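Long-range contacts in MCG133388, isoform CRA_f (Mus musculus, PDB 4ZPO), which probably acts as a calcium-dependent cell-adhesion protein and may help establish and maintain specific neuronal connections in the brain: residues 231-236 with 305-310; 247-252 with 294-299; 205-210 with 299-304; 113-118 with 170-175. All blocks are in the same frame, centred on the assembly; numbering follows the deposited sequence.

Overall arrangement
The chain comprises cadherin domains EC1-3 of a longer membrane protein. Contacts 1 and 2 lie within EC3. Contact 1 is buried and purely apolar, and joins the two sheets of the sandwich. Contact 2 is a surface contact between neighbouring strands of one sheet, carried by backbone hydrogen bonds and a side-chain bond. Both reach the sheet containing strands 286-295 and 302-310. Contacts 2 and 3 share Pro299 and one calcium ion, with centres 8 Å apart. Contact 3, also at the surface, sets the linker 205-210 against the loop leading into strand 302-310. Contact 4 belongs to EC2 and is partly buried. It shares the other two calcium ions with contact 3, so carboxylates dominate its chemistry.

Contact 1: 231-236 with 305-310; sequences LLLRLN and CVIQVD. With NAG (2-acetamido-2-deoxy-beta-D-glucopyranose), chain B.
The amide of Asn236 is the flat group that carries the glycan here. Its ND2 is bonded to C1 of NAG at 1.4 Å, an N-linked sugar on an Asn-Ala-Thr sequon. Neither segment has a ring, and aliphatic branches make the contact. Ile307 is central. Its CG1 is anti to the carbonyl carbon and the chain runs on extended (chi2 -177°), so CD1 projects toward 231-236. There it meets two leucines tip to tip: Leu233 CD2 is 3.7 Å from Ile307 CD1, and Leu235 CD2 lies equally close to it. Leu233 has CG in the crowded position between N and carbonyl carbon (chi1 80°). Leu235 CD2 also faces Cys305 SG more loosely, at 4.4 Å. Further along, Leu232 CD2 touches Val309 CG2 at 3.8 Å, again tip to tip. The backbones stay well apart, with CA of Leu233 and CA of Ile307 at 9.7 Å. The strands run in nearly opposite directions. Ile307 also touches Ile289 and Ile273, while Phe213 covers Leu235 and Cys305. This is the hydrophobic core between two facing sheets, as expected of the beta sandwich of a cadherin domain, here EC3.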
loop_
_atom_site.group_PDB
_atom_site.type_symbol
_atom_site.label_atom_id
_atom_site.label_comp_id
_atom_site.label_asym_id
_atom_site.label_seq_id
_atom_site.Cartn_x
_atom_site.Cartn_y
_atom_site.Cartn_z
ATOM N N LEU A 231 -32.190 27.728 35.287
ATOM C CA LEU A 231 -31.849 26.946 34.105
ATOM C C LEU A 231 -33.067 26.195 33.576
ATOM O O LEU A 231 -33.707 25.439 34.309
ATOM C CB LEU A 231 -30.720 25.962 34.417
ATOM C CG LEU A 231 -30.312 24.992 33.307
ATOM C CD1 LEU A 231 -29.692 25.738 32.134
ATOM C CD2 LEU A 231 -29.357 23.939 33.843
ATOM N N LEU A 232 -33.382 26.408 32.304
ATOM C CA LEU A 232 -34.492 25.713 31.667
ATOM C C LEU A 232 -34.067 24.306 31.270
ATOM O O LEU A 232 -34.676 23.320 31.687
ATOM C CB LEU A 232 -34.985 26.487 30.443
ATOM C CG LEU A 232 -36.229 25.939 29.739
ATOM C CD1 LEU A 232 -37.450 26.035 30.643
ATOM C CD2 LEU A 232 -36.467 26.669 28.425
ATOM N N LEU A 233 -33.011 24.229 30.466
ATOM C CA LEU A 233 -32.447 22.955 30.032
ATOM C C LEU A 233 -31.090 23.174 29.374
ATOM O O LEU A 233 -30.831 24.234 28.806
ATOM C CB LEU A 233 -33.392 22.235 29.062
ATOM C CG LEU A 233 -33.409 22.673 27.594
ATOM C CD1 LEU A 233 -34.200 21.681 26.760
ATOM C CD2 LEU A 233 -33.981 24.071 27.433
ATOM N N ARG A 234 -30.223 22.172 29.457
ATOM C CA ARG A 234 -28.934 22.231 28.782
ATOM C C ARG A 234 -28.973 21.379 27.521
ATOM O O ARG A 234 -29.140 20.163 27.586
ATOM C CB ARG A 234 -27.806 21.767 29.706
ATOM C CG ARG A 234 -26.416 21.902 29.096
ATOM C CD ARG A 234 -25.322 21.397 30.032
ATOM N NE ARG A 234 -25.086 22.293 31.162
ATOM C CZ ARG A 234 -25.551 22.091 32.391
ATOM N NH1 ARG A 234 -25.283 22.962 33.353
ATOM N NH2 ARG A 234 -26.284 21.019 32.660
ATOM N N LEU A 235 -28.827 22.030 26.372
ATOM C CA LEU A 235 -28.875 21.346 25.086
ATOM C C LEU A 235 -27.682 20.414 24.896
ATOM O O LEU A 235 -26.622 20.622 25.484
ATOM C CB LEU A 235 -28.935 22.372 23.951
ATOM C CG LEU A 235 -30.251 23.148 23.866
ATOM C CD1 LEU A 235 -30.122 24.301 22.887
ATOM C CD2 LEU A 235 -31.385 22.219 23.461
ATOM N N ASN A 236 -27.866 19.395 24.061
ATOM C CA ASN A 236 -26.833 18.396 23.826
ATOM C C ASN A 236 -26.760 17.981 22.366
ATOM O O ASN A 236 -27.540 17.143 21.918
ATOM C CB ASN A 236 -27.085 17.166 24.692
ATOM C CG ASN A 236 -25.980 16.150 24.592
ATOM O OD1 ASN A 236 -24.800 16.489 24.477
ATOM N ND2 ASN A 236 -26.359 14.882 24.631
ATOM N N CYS A 305 -33.155 21.821 16.823
ATOM C CA CYS A 305 -34.012 21.315 17.887
ATOM C C CYS A 305 -35.062 22.349 18.256
ATOM O O CYS A 305 -34.732 23.475 18.631
ATOM C CB CYS A 305 -33.188 20.943 19.121
ATOM S SG CYS A 305 -34.161 20.371 20.528
ATOM N N VAL A 306 -36.329 21.970 18.142
ATOM C CA VAL A 306 -37.416 22.860 18.523
ATOM C C VAL A 306 -37.831 22.602 19.966
ATOM O O VAL A 306 -38.218 21.488 20.319
ATOM C CB VAL A 306 -38.634 22.695 17.602
ATOM C CG1 VAL A 306 -39.812 23.485 18.141
ATOM C CG2 VAL A 306 -38.292 23.136 16.187
ATOM N N ILE A 307 -37.739 23.635 20.797
ATOM C CA ILE A 307 -38.095 23.512 22.204
ATOM C C ILE A 307 -39.437 24.168 22.501
ATOM O O ILE A 307 -39.611 25.370 22.301
ATOM C CB ILE A 307 -37.022 24.133 23.111
ATOM C CG1 ILE A 307 -35.674 23.455 22.874
ATOM C CG2 ILE A 307 -37.431 24.021 24.572
ATOM C CD1 ILE A 307 -34.577 23.962 23.771
ATOM N N GLN A 308 -40.384 23.367 22.978
ATOM C CA GLN A 308 -41.704 23.867 23.338
ATOM C C GLN A 308 -41.782 24.145 24.835
ATOM O O GLN A 308 -41.674 23.233 25.654
ATOM C CB GLN A 308 -42.788 22.871 22.923
ATOM C CG GLN A 308 -42.910 22.687 21.420
ATOM C CD GLN A 308 -43.943 21.647 21.039
ATOM O OE1 GLN A 308 -44.264 20.757 21.825
ATOM N NE2 GLN A 308 -44.475 21.757 19.827
ATOM N N VAL A 309 -41.966 25.415 25.182
ATOM C CA VAL A 309 -42.021 25.829 26.579
ATOM C C VAL A 309 -43.448 26.164 26.998
ATOM O O VAL A 309 -44.045 27.111 26.491
ATOM C CB VAL A 309 -41.121 27.051 26.837
ATOM C CG1 VAL A 309 -41.222 27.487 28.286
ATOM C CG2 VAL A 309 -39.681 26.737 26.469
ATOM N N ASP A 310 -43.989 25.379 27.925
ATOM C CA ASP A 310 -45.345 25.592 28.422
ATOM C C ASP A 310 -45.332 26.288 29.779
ATOM O O ASP A 310 -44.514 25.972 30.640
ATOM C CB ASP A 310 -46.091 24.259 28.519
ATOM C CG ASP A 310 -47.424 24.385 29.231
ATOM O OD1 ASP A 310 -48.420 24.759 28.575
ATOM O OD2 ASP A 310 -47.479 24.103 30.447
HETATM C C1 NAG B . -25.429 13.783 24.564
HETATM C C2 NAG B . -25.312 13.147 25.965
HETATM C C3 NAG B . -24.447 11.889 25.930
HETATM C C4 NAG B . -24.920 10.930 24.848
HETATM C C5 NAG B . -24.945 11.665 23.516
HETATM C C6 NAG B . -25.407 10.808 22.360
HETATM C C7 NAG B . -23.584 14.653 26.896
HETATM C C8 NAG B . -23.258 15.594 28.014
HETATM N N2 NAG B . -24.798 14.088 26.950
HETATM O O3 NAG B . -24.525 11.259 27.202
HETATM O O4 NAG B . -24.026 9.826 24.752
HETATM O O5 NAG B . -25.842 12.782 23.604
HETATM O O6 NAG B . -26.784 10.471 22.450
HETATM O O7 NAG B . -22.795 14.437 25.976
#

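Contact 2: 247-252 with 294-299; sequences QLDYSF and RDQGQP. With CA (calcium ion), chain C.
Two backbone hydrogen bonds link Asp249 and Arg294. Asp249 N gives to Arg294 O at 2.7 Å, nearly straight, and Arg294 N gives back to Asp249 O at the same length. Both carbonyls are met in their own planes. This is an antiparallel hydrogen-bonded pair. Nearby, Asp295 binds calcium through OD2 at 2.4 Å. Its other oxygen, OD1, accepts from Gln296 N at 2.8 Å, from above the carboxylate plane. OD2 also has Asn207 ND2 as a probable donor. Next comes Gln296, extended beyond CG, which crosses Asp249 at about a right angle. Its NE2 donates to Asp249 OD2 at 3.2 Å, again from above the carboxylate plane, and only weakly to OD1. Strand 248-252 is an edge strand of its EC3 sheet within this chain, and it pairs with strand 286-295. The Asp-Gln-Gly at 295-297 belongs to the A-x-D-x-G calcium motif of cadherins. Asp249 and Arg294 share one face of the sheet. The Arg294 chain bends at chi2 and chi3, and its end turns away to a salt bridge with Glu302. Leu248 lies on the other face, with its CA 3.1 Å from Arg294 O in a CA-H...O contact. Tyr250 points away from 294-299, and its OH reaches Ala237 N. Farther out, CB of Gln247 lies 4.0 Å from Gln296 OE1, and the two amide planes are turned 60° apart.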
loop_
_atom_site.group_PDB
_atom_site.type_symbol
_atom_site.label_atom_id
_atom_site.label_comp_id
_atom_site.label_asym_id
_atom_site.label_seq_id
_atom_site.Cartn_x
_atom_site.Cartn_y
_atom_site.Cartn_z
ATOM N N GLN A 247 -16.461 20.287 16.529
ATOM C CA GLN A 247 -16.875 21.300 17.496
ATOM C C GLN A 247 -18.036 22.122 16.949
ATOM O O GLN A 247 -18.120 22.369 15.746
ATOM C CB GLN A 247 -15.702 22.210 17.864
ATOM C CG GLN A 247 -14.652 21.533 18.729
ATOM C CD GLN A 247 -13.569 22.488 19.185
ATOM O OE1 GLN A 247 -12.950 23.178 18.375
ATOM N NE2 GLN A 247 -13.335 22.536 20.492
ATOM N N LEU A 248 -18.927 22.549 17.836
ATOM C CA LEU A 248 -20.146 23.226 17.413
ATOM C C LEU A 248 -20.506 24.436 18.275
ATOM O O LEU A 248 -20.024 24.581 19.400
ATOM C CB LEU A 248 -21.311 22.233 17.396
ATOM C CG LEU A 248 -21.261 21.084 18.408
ATOM C CD1 LEU A 248 -21.471 21.577 19.834
ATOM C CD2 LEU A 248 -22.283 20.013 18.052
ATOM N N ASP A 249 -21.356 25.300 17.726
ATOM C CA ASP A 249 -21.841 26.479 18.435
ATOM C C ASP A 249 -23.364 26.483 18.492
ATOM O O ASP A 249 -24.031 26.197 17.497
ATOM C CB ASP A 249 -21.342 27.760 17.760
ATOM C CG ASP A 249 -19.839 27.924 17.853
ATOM O OD1 ASP A 249 -19.282 27.693 18.947
ATOM O OD2 ASP A 249 -19.214 28.279 16.831
ATOM N N TYR A 250 -23.913 26.808 19.658
ATOM C CA TYR A 250 -25.359 26.887 19.827
ATOM C C TYR A 250 -25.867 28.306 19.577
ATOM O O TYR A 250 -25.182 29.280 19.890
ATOM C CB TYR A 250 -25.766 26.430 21.229
ATOM C CG TYR A 250 -25.431 24.990 21.546
ATOM C CD1 TYR A 250 -26.276 23.959 21.159
ATOM C CD2 TYR A 250 -24.276 24.663 22.245
ATOM C CE1 TYR A 250 -25.976 22.640 21.451
ATOM C CE2 TYR A 250 -23.968 23.347 22.541
ATOM C CZ TYR A 250 -24.821 22.340 22.142
ATOM O OH TYR A 250 -24.519 21.031 22.436
ATOM N N SER A 251 -27.070 28.410 19.017
ATOM C CA SER A 251 -27.706 29.704 18.778
ATOM C C SER A 251 -29.192 29.537 18.472
ATOM O O SER A 251 -29.633 28.459 18.074
ATOM C CB SER A 251 -27.021 30.443 17.626
ATOM O OG SER A 251 -27.309 29.827 16.384
ATOM N N PHE A 252 -29.958 30.609 18.656
ATOM C CA PHE A 252 -31.368 30.613 18.277
ATOM C C PHE A 252 -31.511 30.557 16.763
ATOM O O PHE A 252 -30.542 30.774 16.034
ATOM C CB PHE A 252 -32.081 31.859 18.810
ATOM C CG PHE A 252 -32.138 31.940 20.307
ATOM C CD1 PHE A 252 -32.961 31.093 21.030
ATOM C CD2 PHE A 252 -31.388 32.883 20.991
ATOM C CE1 PHE A 252 -33.022 31.173 22.411
ATOM C CE2 PHE A 252 -31.445 32.969 22.370
ATOM C CZ PHE A 252 -32.262 32.112 23.081
ATOM N N ARG A 294 -24.566 24.975 15.115
ATOM C CA ARG A 294 -23.716 25.297 13.975
ATOM C C ARG A 294 -22.350 24.626 14.075
ATOM O O ARG A 294 -21.710 24.667 15.124
ATOM C CB ARG A 294 -23.541 26.814 13.861
ATOM C CG ARG A 294 -22.654 27.259 12.711
ATOM C CD ARG A 294 -23.402 27.222 11.391
ATOM N NE ARG A 294 -24.470 28.216 11.350
ATOM C CZ ARG A 294 -25.230 28.455 10.288
ATOM N NH1 ARG A 294 -26.179 29.379 10.344
ATOM N NH2 ARG A 294 -25.043 27.770 9.168
ATOM N N ASP A 295 -21.903 24.019 12.980
ATOM C CA ASP A 295 -20.584 23.396 12.929
ATOM C C ASP A 295 -19.497 24.456 12.766
ATOM O O ASP A 295 -19.795 25.636 12.583
ATOM C CB ASP A 295 -20.511 22.390 11.781
ATOM C CG ASP A 295 -19.552 21.260 12.059
ATOM O OD1 ASP A 295 -18.804 21.345 13.054
ATOM O OD2 ASP A 295 -19.544 20.286 11.278
ATOM N N GLN A 296 -18.238 24.032 12.826
ATOM C CA GLN A 296 -17.119 24.952 12.640
ATOM C C GLN A 296 -16.240 24.537 11.465
ATOM O O GLN A 296 -15.130 25.043 11.298
ATOM C CB GLN A 296 -16.273 25.045 13.913
ATOM C CG GLN A 296 -16.958 25.754 15.067
ATOM C CD GLN A 296 -16.022 26.007 16.231
ATOM O OE1 GLN A 296 -14.826 25.729 16.152
ATOM N NE2 GLN A 296 -16.564 26.540 17.321
ATOM N N GLY A 297 -16.743 23.615 10.653
ATOM C CA GLY A 297 -16.006 23.148 9.494
ATOM C C GLY A 297 -16.344 23.928 8.240
ATOM O O GLY A 297 -17.208 24.802 8.254
ATOM N N GLN A 298 -15.653 23.610 7.149
ATOM C CA GLN A 298 -15.887 24.265 5.869
ATOM C C GLN A 298 -16.146 23.228 4.779
ATOM O O GLN A 298 -15.235 22.493 4.394
ATOM C CB GLN A 298 -14.697 25.150 5.496
ATOM C CG GLN A 298 -14.423 26.267 6.492
ATOM C CD GLN A 298 -13.161 27.042 6.169
ATOM O OE1 GLN A 298 -12.431 26.704 5.237
ATOM N NE2 GLN A 298 -12.895 28.090 6.944
ATOM N N PRO A 299 -17.390 23.162 4.274
ATOM C CA PRO A 299 -18.541 23.999 4.641
ATOM C C PRO A 299 -19.111 23.668 6.019
ATOM O O PRO A 299 -18.846 22.594 6.557
ATOM C CB PRO A 299 -19.575 23.681 3.549
ATOM C CG PRO A 299 -18.813 22.984 2.463
ATOM C CD PRO A 299 -17.716 22.256 3.162
HETATM CA CA CA C . -19.454 17.909 11.469
#

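Contact 3: 205-210 with 299-304; sequences DVNDNA and PAMEGH. With CA (calcium ion), chain E; CA (calcium ion), chain C; CA (calcium ion), chain D.
Residues 205-209 form the Asp-x-Asn-Asp-Asn calcium linker that joins cadherin domains EC2 and EC3. Met301, from the loop before strand 302-310, lies against it. Met301 CB packs on the methyl of Ala210, CB to CB 3.7 Å, near the carbonyl of Asn209. The chain starts with CG anti to the carbonyl carbon (chi1 -57°) and bends again at chi2 (-63°). CG approaches a pair of linker oxygens lying side by side, 3.3 Å from Asn207 OD1 and slightly farther from Asn209 O. Past the sulfur, the terminal CE comes 3.4 Å from Asn207 O. The Met301 and Asn207 side chains run alongside each other, pointing opposite ways. Asn207 is the centre of an inverse gamma turn. Its CG is anti to the backbone N, so its amide faces the 299-304 side. ND2 has its partner in Asp295 OD2, a probable hydrogen bond; Pro299 O lies near but at a poor angle. The linker serves three calcium ions. Asn209 O binds the ion of chain C, in a site that includes Asn207, Asp239, Asp241, Asn245 and Asp295. The ion of chain E is held by Asp205 OD1, Val206 O and Asp208 OD1, together with Glu115, Glu174 and Asp241. With CG in the crowded position (chi1 68°), the Asp208 carboxylate bridges two ions, OD1 at 2.5 Å from the ion of chain E and OD2 at 2.4 Å from that of chain D.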
loop_
_atom_site.group_PDB
_atom_site.type_symbol
_atom_site.label_atom_id
_atom_site.label_comp_id
_atom_site.label_asym_id
_atom_site.label_seq_id
_atom_site.Cartn_x
_atom_site.Cartn_y
_atom_site.Cartn_z
ATOM N N ASP A 205 -9.856 13.267 7.636
ATOM C CA ASP A 205 -11.215 13.680 7.965
ATOM C C ASP A 205 -11.791 14.682 6.968
ATOM O O ASP A 205 -11.090 15.566 6.474
ATOM C CB ASP A 205 -11.264 14.279 9.371
ATOM C CG ASP A 205 -12.681 14.550 9.837
ATOM O OD1 ASP A 205 -13.564 13.704 9.580
ATOM O OD2 ASP A 205 -12.914 15.609 10.456
ATOM N N VAL A 206 -13.080 14.525 6.682
ATOM C CA VAL A 206 -13.835 15.471 5.871
ATOM C C VAL A 206 -15.150 15.758 6.583
ATOM O O VAL A 206 -15.770 14.843 7.120
ATOM C CB VAL A 206 -14.106 14.926 4.450
ATOM C CG1 VAL A 206 -15.096 15.809 3.705
ATOM C CG2 VAL A 206 -12.805 14.801 3.669
ATOM N N ASN A 207 -15.566 17.020 6.611
ATOM C CA ASN A 207 -16.826 17.372 7.257
ATOM C C ASN A 207 -18.014 16.771 6.513
ATOM O O ASN A 207 -18.647 17.434 5.693
ATOM C CB ASN A 207 -16.979 18.891 7.353
ATOM C CG ASN A 207 -18.003 19.309 8.392
ATOM O OD1 ASN A 207 -18.970 18.594 8.656
ATOM N ND2 ASN A 207 -17.793 20.473 8.991
ATOM N N ASP A 208 -18.310 15.507 6.808
ATOM C CA ASP A 208 -19.422 14.811 6.168
ATOM C C ASP A 208 -20.491 14.442 7.189
ATOM O O ASP A 208 -21.257 13.499 6.990
ATOM C CB ASP A 208 -18.927 13.557 5.440
ATOM C CG ASP A 208 -18.422 12.488 6.392
ATOM O OD1 ASP A 208 -17.257 12.576 6.825
ATOM O OD2 ASP A 208 -19.191 11.556 6.705
ATOM N N ASN A 209 -20.534 15.187 8.287
ATOM C CA ASN A 209 -21.545 14.971 9.315
ATOM C C ASN A 209 -22.073 16.283 9.872
ATOM O O ASN A 209 -21.323 17.243 10.049
ATOM C CB ASN A 209 -20.984 14.112 10.449
ATOM C CG ASN A 209 -21.011 12.630 10.127
ATOM O OD1 ASN A 209 -20.096 12.102 9.495
ATOM N ND2 ASN A 209 -22.063 11.951 10.567
ATOM N N ALA A 210 -23.374 16.320 10.140
ATOM C CA ALA A 210 -24.002 17.490 10.732
ATOM C C ALA A 210 -24.317 17.230 12.198
ATOM O O ALA A 210 -24.630 16.098 12.572
ATOM C CB ALA A 210 -25.266 17.861 9.971
ATOM N N PRO A 299 -17.390 23.162 4.274
ATOM C CA PRO A 299 -18.541 23.999 4.641
ATOM C C PRO A 299 -19.111 23.668 6.019
ATOM O O PRO A 299 -18.846 22.594 6.557
ATOM C CB PRO A 299 -19.575 23.681 3.549
ATOM C CG PRO A 299 -18.813 22.984 2.463
ATOM C CD PRO A 299 -17.716 22.256 3.162
ATOM N N ALA A 300 -19.884 24.593 6.576
ATOM C CA ALA A 300 -20.464 24.409 7.899
ATOM C C ALA A 300 -21.740 23.580 7.836
ATOM O O ALA A 300 -22.560 23.751 6.933
ATOM C CB ALA A 300 -20.742 25.757 8.546
ATOM N N MET A 301 -21.895 22.678 8.798
ATOM C CA MET A 301 -23.101 21.869 8.916
ATOM C C MET A 301 -23.914 22.333 10.121
ATOM O O MET A 301 -23.405 23.063 10.969
ATOM C CB MET A 301 -22.746 20.388 9.051
ATOM C CG MET A 301 -21.896 19.831 7.918
ATOM S SD MET A 301 -22.727 19.873 6.318
ATOM C CE MET A 301 -21.745 18.691 5.399
ATOM N N GLU A 302 -25.173 21.919 10.203
ATOM C CA GLU A 302 -26.005 22.328 11.330
ATOM C C GLU A 302 -27.158 21.372 11.613
ATOM O O GLU A 302 -27.688 20.726 10.710
ATOM C CB GLU A 302 -26.555 23.740 11.096
ATOM C CG GLU A 302 -27.495 23.862 9.908
ATOM C CD GLU A 302 -28.030 25.271 9.734
ATOM O OE1 GLU A 302 -27.478 26.201 10.362
ATOM O OE2 GLU A 302 -29.005 25.450 8.974
ATOM N N GLY A 303 -27.531 21.292 12.886
ATOM C CA GLY A 303 -28.687 20.527 13.314
ATOM C C GLY A 303 -29.702 21.449 13.956
ATOM O O GLY A 303 -29.398 22.608 14.237
ATOM N N HIS A 304 -30.908 20.944 14.191
ATOM C CA HIS A 304 -31.978 21.786 14.713
ATOM C C HIS A 304 -32.823 21.083 15.769
ATOM O O HIS A 304 -33.165 19.908 15.633
ATOM C CB HIS A 304 -32.873 22.266 13.569
ATOM C CG HIS A 304 -32.143 23.048 12.524
ATOM N ND1 HIS A 304 -31.940 24.409 12.616
ATOM C CD2 HIS A 304 -31.558 22.659 11.366
ATOM C CE1 HIS A 304 -31.267 24.825 11.559
ATOM N NE2 HIS A 304 -31.023 23.783 10.784
HETATM CA CA CA E . -15.823 12.998 8.823
HETATM CA CA CA C . -19.454 17.909 11.469
HETATM CA CA CA D . -18.078 9.591 5.801
#

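Contact 4: 113-118 with 170-175; sequences ISESAA and QLDRET. With CA (calcium ion), chain D; CA (calcium ion), chain E.
Residues 171-174 are the Leu-Asp-Arg-Glu calcium motif of a cadherin repeat, here at the EC3-facing end of EC2. Glu115 meets it from a type I turn, Ser114 to Ala117. Glu115 is stretched out, with CG anti to the backbone N (chi1 -168°) and the chain extended beyond. This carries its carboxylate between two calcium ions. OE2 binds the ion of chain D at 2.5 Å, and OE1 binds that of chain E at 2.7 Å. Arg173 N also donates to Glu115 OE2, a weak bond. Asp172 has CG anti to its N and brings OD1 to the ion of chain D at 2.5 Å. Glu174 takes another shape: CG is anti to the carbonyl carbon, and the chain bends at chi2 (72°). Its carboxylate so turns back and binds the ion of chain E through OE1. The crowded negative charge is probably offset by the ions and by Arg173, whose NH1 forms a salt bridge to Glu174 OE1 at 3.0 Å. Arg173 NE continues to Glu242 of EC3. Asp208 of the linker helps bind both ions. On the apolar side, Leu171 CD1 meets Ile113 CG2 at 3.8 Å, the two chains crossing at about a right angle; Ile113 also touches Val201, and Leu171 touches Val203. Gln170 bends at chi2 (59°), which brings its amide carbon CD to 3.2 Å from Ala117 O.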
loop_
_atom_site.group_PDB
_atom_site.type_symbol
_atom_site.label_atom_id
_atom_site.label_comp_id
_atom_site.label_asym_id
_atom_site.label_seq_id
_atom_site.Cartn_x
_atom_site.Cartn_y
_atom_site.Cartn_z
ATOM N N ILE A 113 -5.301 9.141 2.462
ATOM C CA ILE A 113 -6.419 9.308 1.539
ATOM C C ILE A 113 -7.576 10.055 2.195
ATOM O O ILE A 113 -8.010 9.705 3.293
ATOM C CB ILE A 113 -6.922 7.948 1.019
ATOM C CG1 ILE A 113 -5.797 7.208 0.295
ATOM C CG2 ILE A 113 -8.118 8.137 0.094
ATOM C CD1 ILE A 113 -6.207 5.857 -0.253
ATOM N N SER A 114 -8.065 11.085 1.513
ATOM C CA SER A 114 -9.193 11.869 2.006
ATOM C C SER A 114 -10.457 11.024 2.103
ATOM O O SER A 114 -10.642 10.074 1.344
ATOM C CB SER A 114 -9.440 13.078 1.100
ATOM O OG SER A 114 -10.622 13.764 1.478
ATOM N N GLU A 115 -11.323 11.378 3.044
ATOM C CA GLU A 115 -12.578 10.668 3.248
ATOM C C GLU A 115 -13.540 10.909 2.087
ATOM O O GLU A 115 -14.489 10.154 1.884
ATOM C CB GLU A 115 -13.218 11.101 4.567
ATOM C CG GLU A 115 -14.374 10.241 5.029
ATOM C CD GLU A 115 -14.952 10.719 6.343
ATOM O OE1 GLU A 115 -14.474 11.751 6.862
ATOM O OE2 GLU A 115 -15.885 10.067 6.857
ATOM N N SER A 116 -13.284 11.969 1.328
ATOM C CA SER A 116 -14.135 12.332 0.202
ATOM C C SER A 116 -13.614 11.759 -1.114
ATOM O O SER A 116 -13.947 12.256 -2.189
ATOM C CB SER A 116 -14.252 13.853 0.094
ATOM O OG SER A 116 -12.981 14.447 -0.100
ATOM N N ALA A 117 -12.795 10.717 -1.023
ATOM C CA ALA A 117 -12.260 10.066 -2.214
ATOM C C ALA A 117 -13.350 9.277 -2.930
ATOM O O ALA A 117 -13.932 8.351 -2.365
ATOM C CB ALA A 117 -11.096 9.159 -1.850
ATOM N N ALA A 118 -13.625 9.652 -4.175
ATOM C CA ALA A 118 -14.671 9.006 -4.959
ATOM C C ALA A 118 -14.226 7.637 -5.465
ATOM O O ALA A 118 -13.037 7.417 -5.697
ATOM C CB ALA A 118 -15.076 9.896 -6.127
ATOM N N GLN A 170 -16.866 3.984 -0.881
ATOM C CA GLN A 170 -16.457 5.218 -0.222
ATOM C C GLN A 170 -15.968 4.973 1.202
ATOM O O GLN A 170 -16.611 4.269 1.979
ATOM C CB GLN A 170 -17.612 6.221 -0.210
ATOM C CG GLN A 170 -17.302 7.526 0.506
ATOM C CD GLN A 170 -16.117 8.256 -0.097
ATOM O OE1 GLN A 170 -14.963 7.972 0.228
ATOM N NE2 GLN A 170 -16.399 9.207 -0.981
ATOM N N LEU A 171 -14.823 5.561 1.535
ATOM C CA LEU A 171 -14.254 5.440 2.871
ATOM C C LEU A 171 -15.036 6.283 3.871
ATOM O O LEU A 171 -15.636 7.294 3.508
ATOM C CB LEU A 171 -12.783 5.861 2.870
ATOM C CG LEU A 171 -11.865 5.140 1.883
ATOM C CD1 LEU A 171 -10.465 5.731 1.928
ATOM C CD2 LEU A 171 -11.829 3.648 2.173
ATOM N N ASP A 172 -15.022 5.866 5.132
ATOM C CA ASP A 172 -15.718 6.594 6.186
ATOM C C ASP A 172 -14.905 6.580 7.474
ATOM O O ASP A 172 -14.821 5.557 8.156
ATOM C CB ASP A 172 -17.106 5.996 6.423
ATOM C CG ASP A 172 -17.913 6.779 7.442
ATOM O OD1 ASP A 172 -17.639 7.983 7.625
ATOM O OD2 ASP A 172 -18.827 6.191 8.057
ATOM N N ARG A 173 -14.309 7.722 7.800
ATOM C CA ARG A 173 -13.457 7.847 8.978
ATOM C C ARG A 173 -14.222 7.569 10.273
ATOM O O ARG A 173 -13.643 7.117 11.262
ATOM C CB ARG A 173 -12.830 9.242 9.033
ATOM C CG ARG A 173 -11.863 9.439 10.186
ATOM C CD ARG A 173 -11.691 10.904 10.526
ATOM N NE ARG A 173 -11.480 11.090 11.958
ATOM C CZ ARG A 173 -12.462 11.235 12.841
ATOM N NH1 ARG A 173 -13.725 11.224 12.437
ATOM N NH2 ARG A 173 -12.183 11.396 14.129
ATOM N N GLU A 174 -15.524 7.831 10.261
ATOM C CA GLU A 174 -16.353 7.638 11.447
ATOM C C GLU A 174 -16.516 6.161 11.806
ATOM O O GLU A 174 -16.865 5.827 12.938
ATOM C CB GLU A 174 -17.727 8.285 11.252
ATOM C CG GLU A 174 -17.750 9.789 11.504
ATOM C CD GLU A 174 -17.043 10.584 10.420
ATOM O OE1 GLU A 174 -16.181 11.422 10.761
ATOM O OE2 GLU A 174 -17.355 10.378 9.228
ATOM N N THR A 175 -16.266 5.279 10.842
ATOM C CA THR A 175 -16.291 3.842 11.100
ATOM C C THR A 175 -14.901 3.348 11.487
ATOM O O THR A 175 -14.713 2.759 12.551
ATOM C CB THR A 175 -16.793 3.049 9.878
ATOM O OG1 THR A 175 -15.966 3.337 8.743
ATOM C CG2 THR A 175 -18.234 3.413 9.560
HETATM CA CA CA D . -18.078 9.591 5.801
HETATM CA CA CA E . -15.823 12.998 8.823
#